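PDB 3LMM: uncharacterized protein from Corynebacterium diphtheriae, which is of unknown function but is probably a DNA-binding transcriptional regulator. Local coordinates for residues F245-G250 and E326-L331; V278-T283 and V322-L327. One frame throughout, in Å; residues are numbered along the deposited sequence.

Contact 1 of 2, residues F245-G250 and E326-L331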
loop_
_atom_site.group_PDB
_atom_site.type_symbol
_atom_site.label_atom_id
_atom_site.label_comp_id
_atom_site.label_asym_id
_atom_site.label_seq_id
_atom_site.Cartn_x
_atom_site.Cartn_y
_atom_site.Cartn_z
ATOM N N PHE A 245 -12.555 -1.996 28.294
ATOM C CA PHE A 245 -13.781 -2.587 28.798
ATOM C C PHE A 245 -13.533 -3.960 29.386
ATOM O O PHE A 245 -12.468 -4.547 29.212
ATOM C CB PHE A 245 -14.798 -2.716 27.682
ATOM C CG PHE A 245 -15.440 -1.427 27.303
ATOM C CD1 PHE A 245 -16.492 -0.923 28.056
ATOM C CD2 PHE A 245 -15.010 -0.725 26.178
ATOM C CE1 PHE A 245 -17.114 0.255 27.694
ATOM C CE2 PHE A 245 -15.621 0.458 25.803
ATOM C CZ PHE A 245 -16.676 0.951 26.559
ATOM N N ASP A 246 -14.535 -4.485 30.076
ATOM C CA ASP A 246 -14.391 -5.798 30.669
ATOM C C ASP A 246 -14.943 -6.826 29.688
ATOM O O ASP A 246 -14.407 -7.924 29.548
ATOM C CB ASP A 246 -15.126 -5.831 32.010
ATOM C CG ASP A 246 -14.744 -7.030 32.861
ATOM O OD1 ASP A 246 -13.566 -7.479 32.786
ATOM O OD2 ASP A 246 -15.619 -7.497 33.632
ATOM N N VAL A 247 -16.011 -6.453 28.997
ATOM C CA VAL A 247 -16.618 -7.331 28.009
ATOM C C VAL A 247 -17.543 -6.526 27.084
ATOM O O VAL A 247 -18.202 -5.582 27.519
ATOM C CB VAL A 247 -17.377 -8.511 28.699
ATOM C CG1 VAL A 247 -18.467 -7.986 29.604
ATOM C CG2 VAL A 247 -17.940 -9.461 27.647
ATOM N N HIS A 248 -17.556 -6.880 25.800
ATOM C CA HIS A 248 -18.377 -6.185 24.813
ATOM C C HIS A 248 -19.783 -6.056 25.351
ATOM O O HIS A 248 -20.581 -6.984 25.232
ATOM C CB HIS A 248 -18.394 -6.953 23.481
ATOM C CG HIS A 248 -19.156 -6.257 22.389
ATOM N ND1 HIS A 248 -18.915 -4.947 22.025
ATOM C CD2 HIS A 248 -20.155 -6.689 21.584
ATOM C CE1 HIS A 248 -19.734 -4.603 21.044
ATOM N NE2 HIS A 248 -20.497 -5.643 20.758
ATOM N N GLY A 249 -20.075 -4.911 25.956
ATOM C CA GLY A 249 -21.399 -4.710 26.502
ATOM C C GLY A 249 -21.491 -3.620 27.549
ATOM O O GLY A 249 -22.467 -3.542 28.300
ATOM N N GLY A 250 -20.476 -2.772 27.603
ATOM C CA GLY A 250 -20.500 -1.692 28.561
ATOM C C GLY A 250 -19.753 -1.992 29.835
ATOM O O GLY A 250 -19.281 -3.106 30.061
ATOM N N GLU A 326 -11.363 -6.773 27.375
ATOM C CA GLU A 326 -10.557 -7.727 28.136
ATOM C C GLU A 326 -10.810 -9.212 27.899
ATOM O O GLU A 326 -9.949 -9.921 27.386
ATOM C CB GLU A 326 -10.716 -7.454 29.630
ATOM C CG GLU A 326 -10.080 -6.167 30.114
ATOM C CD GLU A 326 -8.580 -6.282 30.277
ATOM O OE1 GLU A 326 -8.141 -7.150 31.062
ATOM O OE2 GLU A 326 -7.842 -5.508 29.625
ATOM N N LEU A 327 -11.991 -9.671 28.303
ATOM C CA LEU A 327 -12.354 -11.074 28.199
ATOM C C LEU A 327 -12.446 -11.655 26.789
ATOM O O LEU A 327 -12.395 -12.872 26.612
ATOM C CB LEU A 327 -13.662 -11.317 28.962
ATOM C CG LEU A 327 -13.566 -11.042 30.470
ATOM C CD1 LEU A 327 -14.917 -11.244 31.144
ATOM C CD2 LEU A 327 -12.524 -11.971 31.083
ATOM N N ASP A 328 -12.564 -10.796 25.787
ATOM C CA ASP A 328 -12.664 -11.269 24.413
ATOM C C ASP A 328 -11.381 -11.029 23.645
ATOM O O ASP A 328 -11.236 -11.458 22.500
ATOM C CB ASP A 328 -13.834 -10.581 23.711
ATOM C CG ASP A 328 -15.172 -11.078 24.210
ATOM O OD1 ASP A 328 -15.371 -12.316 24.170
ATOM O OD2 ASP A 328 -16.019 -10.252 24.638
ATOM N N SER A 329 -10.446 -10.352 24.300
ATOM C CA SER A 329 -9.169 -10.026 23.692
ATOM C C SER A 329 -9.387 -9.296 22.382
ATOM O O SER A 329 -8.573 -9.418 21.478
ATOM C CB SER A 329 -8.348 -11.286 23.411
ATOM O OG SER A 329 -8.169 -12.075 24.562
ATOM N N THR A 330 -10.476 -8.547 22.244
ATOM C CA THR A 330 -10.650 -7.862 20.967
ATOM C C THR A 330 -10.446 -6.351 21.082
ATOM O O THR A 330 -10.684 -5.761 22.128
ATOM C CB THR A 330 -12.025 -8.195 20.303
ATOM O OG1 THR A 330 -12.936 -7.124 20.538
ATOM C CG2 THR A 330 -12.599 -9.495 20.844
ATOM N N LEU A 331 -9.968 -5.746 19.999
ATOM C CA LEU A 331 -9.726 -4.316 19.962
ATOM C C LEU A 331 -10.524 -3.685 18.845
ATOM O O LEU A 331 -10.435 -4.103 17.692
ATOM C CB LEU A 331 -8.243 -4.008 19.747
ATOM C CG LEU A 331 -7.906 -2.563 19.326
ATOM C CD1 LEU A 331 -6.599 -2.104 19.953
ATOM C CD2 LEU A 331 -7.818 -2.485 17.828
#
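Two backbone amides, those of E326 and L327, reach across to the consecutive carbonyls of F245 and D246. E326 N donates to F245 O at 3.1 Å, the N-H pointing almost straight at the oxygen. The next bond, from L327 N to D246 O at 3.2 Å, is equally straight. Each bond thus satisfies one carbonyl acceptor of segment 245-250. Strand 240-245 runs parallel to strand 320-325 in a six-stranded mixed sheet, F245 being backbone-bonded to W324, and the two bonds carry the pairing onto the hairpin connection between strands 320-325 and 330-336. The connection is a type I turn from E326 to S329, closed by S329 N bonding to E326 O at 3.2 Å, with a G1 beta bulge, S329 and T330 lying together opposite I325 on strand 320-325. S329 OG is held separately, by E295. Around the bonds the contact is thin: L327 CG lies against D246 O at 3.4 Å, standing anti to its own carbonyl carbon (chi1 -63°), and CB of E326 lies near the same oxygen. The carboxylate of E326 turns away from 245-250 and forms a salt bridge with K280. Beyond the bonds V247 and D328 cross obliquely, the methyl CG2 of V247 lying 3.7 Å from D328 OD2, while V247 CB meets L327 CD1 more loosely at 4.4 Å.

Contact 2 of 2, residues V278-T283 and V322-L327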
loop_
_atom_site.group_PDB
_atom_site.type_symbol
_atom_site.label_atom_id
_atom_site.label_comp_id
_atom_site.label_asym_id
_atom_site.label_seq_id
_atom_site.Cartn_x
_atom_site.Cartn_y
_atom_site.Cartn_z
ATOM N N VAL A 278 -2.042 -2.935 27.732
ATOM C CA VAL A 278 -3.359 -3.528 27.727
ATOM C C VAL A 278 -3.290 -4.838 26.973
ATOM O O VAL A 278 -3.997 -5.789 27.301
ATOM C CB VAL A 278 -4.342 -2.581 27.049
ATOM C CG1 VAL A 278 -5.736 -3.144 27.105
ATOM C CG2 VAL A 278 -4.279 -1.230 27.734
ATOM N N ASN A 279 -2.430 -4.872 25.960
ATOM C CA ASN A 279 -2.245 -6.069 25.161
ATOM C C ASN A 279 -1.471 -7.098 25.978
ATOM O O ASN A 279 -0.375 -7.515 25.612
ATOM C CB ASN A 279 -1.476 -5.749 23.897
ATOM C CG ASN A 279 -1.706 -6.771 22.829
ATOM O OD1 ASN A 279 -1.177 -6.672 21.728
ATOM N ND2 ASN A 279 -2.512 -7.766 23.143
ATOM N N LYS A 280 -2.085 -7.487 27.092
ATOM C CA LYS A 280 -1.563 -8.444 28.064
ATOM C C LYS A 280 -0.383 -9.319 27.653
ATOM O O LYS A 280 0.650 -9.286 28.324
ATOM C CB LYS A 280 -2.701 -9.328 28.562
ATOM C CG LYS A 280 -3.843 -8.548 29.176
ATOM C CD LYS A 280 -5.037 -9.453 29.415
ATOM C CE LYS A 280 -6.316 -8.643 29.519
ATOM N NZ LYS A 280 -6.538 -7.828 28.283
ATOM N N ASN A 281 -0.525 -10.115 26.592
ATOM C CA ASN A 281 0.574 -10.986 26.150
ATOM C C ASN A 281 0.856 -12.202 27.055
ATOM O O ASN A 281 1.540 -12.089 28.073
ATOM C CB ASN A 281 1.838 -10.131 25.964
ATOM C CG ASN A 281 3.124 -10.909 26.162
ATOM O OD1 ASN A 281 3.253 -12.043 25.708
ATOM N ND2 ASN A 281 4.095 -10.288 26.823
ATOM N N ASN A 282 0.343 -13.365 26.655
ATOM C CA ASN A 282 0.514 -14.587 27.424
ATOM C C ASN A 282 1.531 -15.569 26.827
ATOM O O ASN A 282 1.933 -15.452 25.673
ATOM C CB ASN A 282 -0.836 -15.280 27.595
ATOM C CG ASN A 282 -1.674 -15.217 26.346
ATOM O OD1 ASN A 282 -1.182 -15.464 25.257
ATOM N ND2 ASN A 282 -2.953 -14.875 26.498
ATOM N N THR A 283 1.933 -16.554 27.621
ATOM C CA THR A 283 2.929 -17.516 27.182
ATOM C C THR A 283 2.374 -18.818 26.604
ATOM O O THR A 283 1.537 -19.480 27.221
ATOM C CB THR A 283 3.903 -17.836 28.342
ATOM O OG1 THR A 283 3.247 -18.672 29.298
ATOM C CG2 THR A 283 4.341 -16.548 29.046
ATOM N N VAL A 322 -10.985 4.246 20.320
ATOM C CA VAL A 322 -10.419 2.902 20.323
ATOM C C VAL A 322 -10.724 2.274 21.667
ATOM O O VAL A 322 -10.392 2.838 22.707
ATOM C CB VAL A 322 -8.859 2.875 20.043
ATOM C CG1 VAL A 322 -8.152 3.976 20.789
ATOM C CG2 VAL A 322 -8.282 1.519 20.441
ATOM N N ARG A 323 -11.408 1.133 21.640
ATOM C CA ARG A 323 -11.732 0.429 22.869
ATOM C C ARG A 323 -11.158 -0.973 22.817
ATOM O O ARG A 323 -11.014 -1.558 21.746
ATOM C CB ARG A 323 -13.249 0.379 23.136
ATOM C CG ARG A 323 -14.127 -0.043 21.980
ATOM C CD ARG A 323 -14.498 1.149 21.113
ATOM N NE ARG A 323 -15.386 2.111 21.774
ATOM C CZ ARG A 323 -16.650 1.866 22.108
ATOM N NH1 ARG A 323 -17.193 0.678 21.852
ATOM N NH2 ARG A 323 -17.372 2.821 22.681
ATOM N N TRP A 324 -10.811 -1.486 23.991
ATOM C CA TRP A 324 -10.226 -2.805 24.140
ATOM C C TRP A 324 -11.091 -3.658 25.055
ATOM O O TRP A 324 -11.393 -3.251 26.171
ATOM C CB TRP A 324 -8.834 -2.667 24.745
ATOM C CG TRP A 324 -8.207 -3.957 25.096
ATOM C CD1 TRP A 324 -8.422 -4.700 26.226
ATOM C CD2 TRP A 324 -7.270 -4.682 24.314
ATOM N NE1 TRP A 324 -7.671 -5.849 26.191
ATOM C CE2 TRP A 324 -6.951 -5.863 25.026
ATOM C CE3 TRP A 324 -6.666 -4.455 23.074
ATOM C CZ2 TRP A 324 -6.045 -6.809 24.538
ATOM C CZ3 TRP A 324 -5.771 -5.395 22.588
ATOM C CH2 TRP A 324 -5.467 -6.558 23.319
ATOM N N ILE A 325 -11.475 -4.841 24.593
ATOM C CA ILE A 325 -12.303 -5.744 25.393
ATOM C C ILE A 325 -11.457 -6.821 26.053
ATOM O O ILE A 325 -10.927 -7.698 25.377
ATOM C CB ILE A 325 -13.332 -6.439 24.527
ATOM C CG1 ILE A 325 -13.975 -5.414 23.611
ATOM C CG2 ILE A 325 -14.380 -7.089 25.385
ATOM C CD1 ILE A 325 -14.425 -4.212 24.335
ATOM N N GLU A 326 -11.363 -6.773 27.375
ATOM C CA GLU A 326 -10.557 -7.727 28.136
ATOM C C GLU A 326 -10.810 -9.212 27.899
ATOM O O GLU A 326 -9.949 -9.921 27.386
ATOM C CB GLU A 326 -10.716 -7.454 29.630
ATOM C CG GLU A 326 -10.080 -6.167 30.114
ATOM C CD GLU A 326 -8.580 -6.282 30.277
ATOM O OE1 GLU A 326 -8.141 -7.150 31.062
ATOM O OE2 GLU A 326 -7.842 -5.508 29.625
ATOM N N LEU A 327 -11.991 -9.671 28.303
ATOM C CA LEU A 327 -12.354 -11.074 28.199
ATOM C C LEU A 327 -12.446 -11.655 26.789
ATOM O O LEU A 327 -12.395 -12.872 26.612
ATOM C CB LEU A 327 -13.662 -11.317 28.962
ATOM C CG LEU A 327 -13.566 -11.042 30.470
ATOM C CD1 LEU A 327 -14.917 -11.244 31.144
ATOM C CD2 LEU A 327 -12.524 -11.971 31.083
#
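The indole of W324 receives V278 over one face and K280 at its edge, where the end of helix 264-278 packs against strand 320-325 of the mixed sheet in the region related to the RecG C-terminal family. The V278 side chain and the indole run antiparallel alongside each other: CG1 of V278, anti to the backbone N (chi1 -177°), sits over the five-membered ring in a CH-pi contact. N279 crosses the indole at about a right angle beside CH2, at the far end of the six-membered ring. Its backbone N lies above the same face as the V278 methyl, near the margin of the ring. N279 is also the centre of an inverse gamma turn, K280 N bonding to V278 O at 2.6 Å, and this turns the chain off the helix. K280 reaches past the indole edge toward the E326 carboxylate. Its poorly ordered chain bends at the last torsion (chi4 58°), bringing NZ near the ring plane beside W324 NE1; both are donors, and no bond joins them. The ammonium has carboxylates of E295 and E326 as salt-bridge partners, and a weak bond to V278 O. The hydrogen bond to E326 is also weak, with K280 NZ standing 3.0 Å from E326 OE2.

Overall arrangement
Contacts 1 and 2 share E326 and L327, and their centres lie about 8 Å apart on the same side of the chain's centre. Both use the turn that follows strand 320-325, and contact 2 also takes in the strand itself, through W324, but they face different neighbours. Contact 1 is a surface contact tying the turn to the loop after strand 240-245, chiefly through backbone hydrogen bonds. Contact 2 is partly buried, with W324 and N279 enclosed, and joins the strand to the chain leaving helix 264-278 through ring packing and the charged end of the exposed K280. E326 divides between them: its amide serves the first and its carboxylate the second.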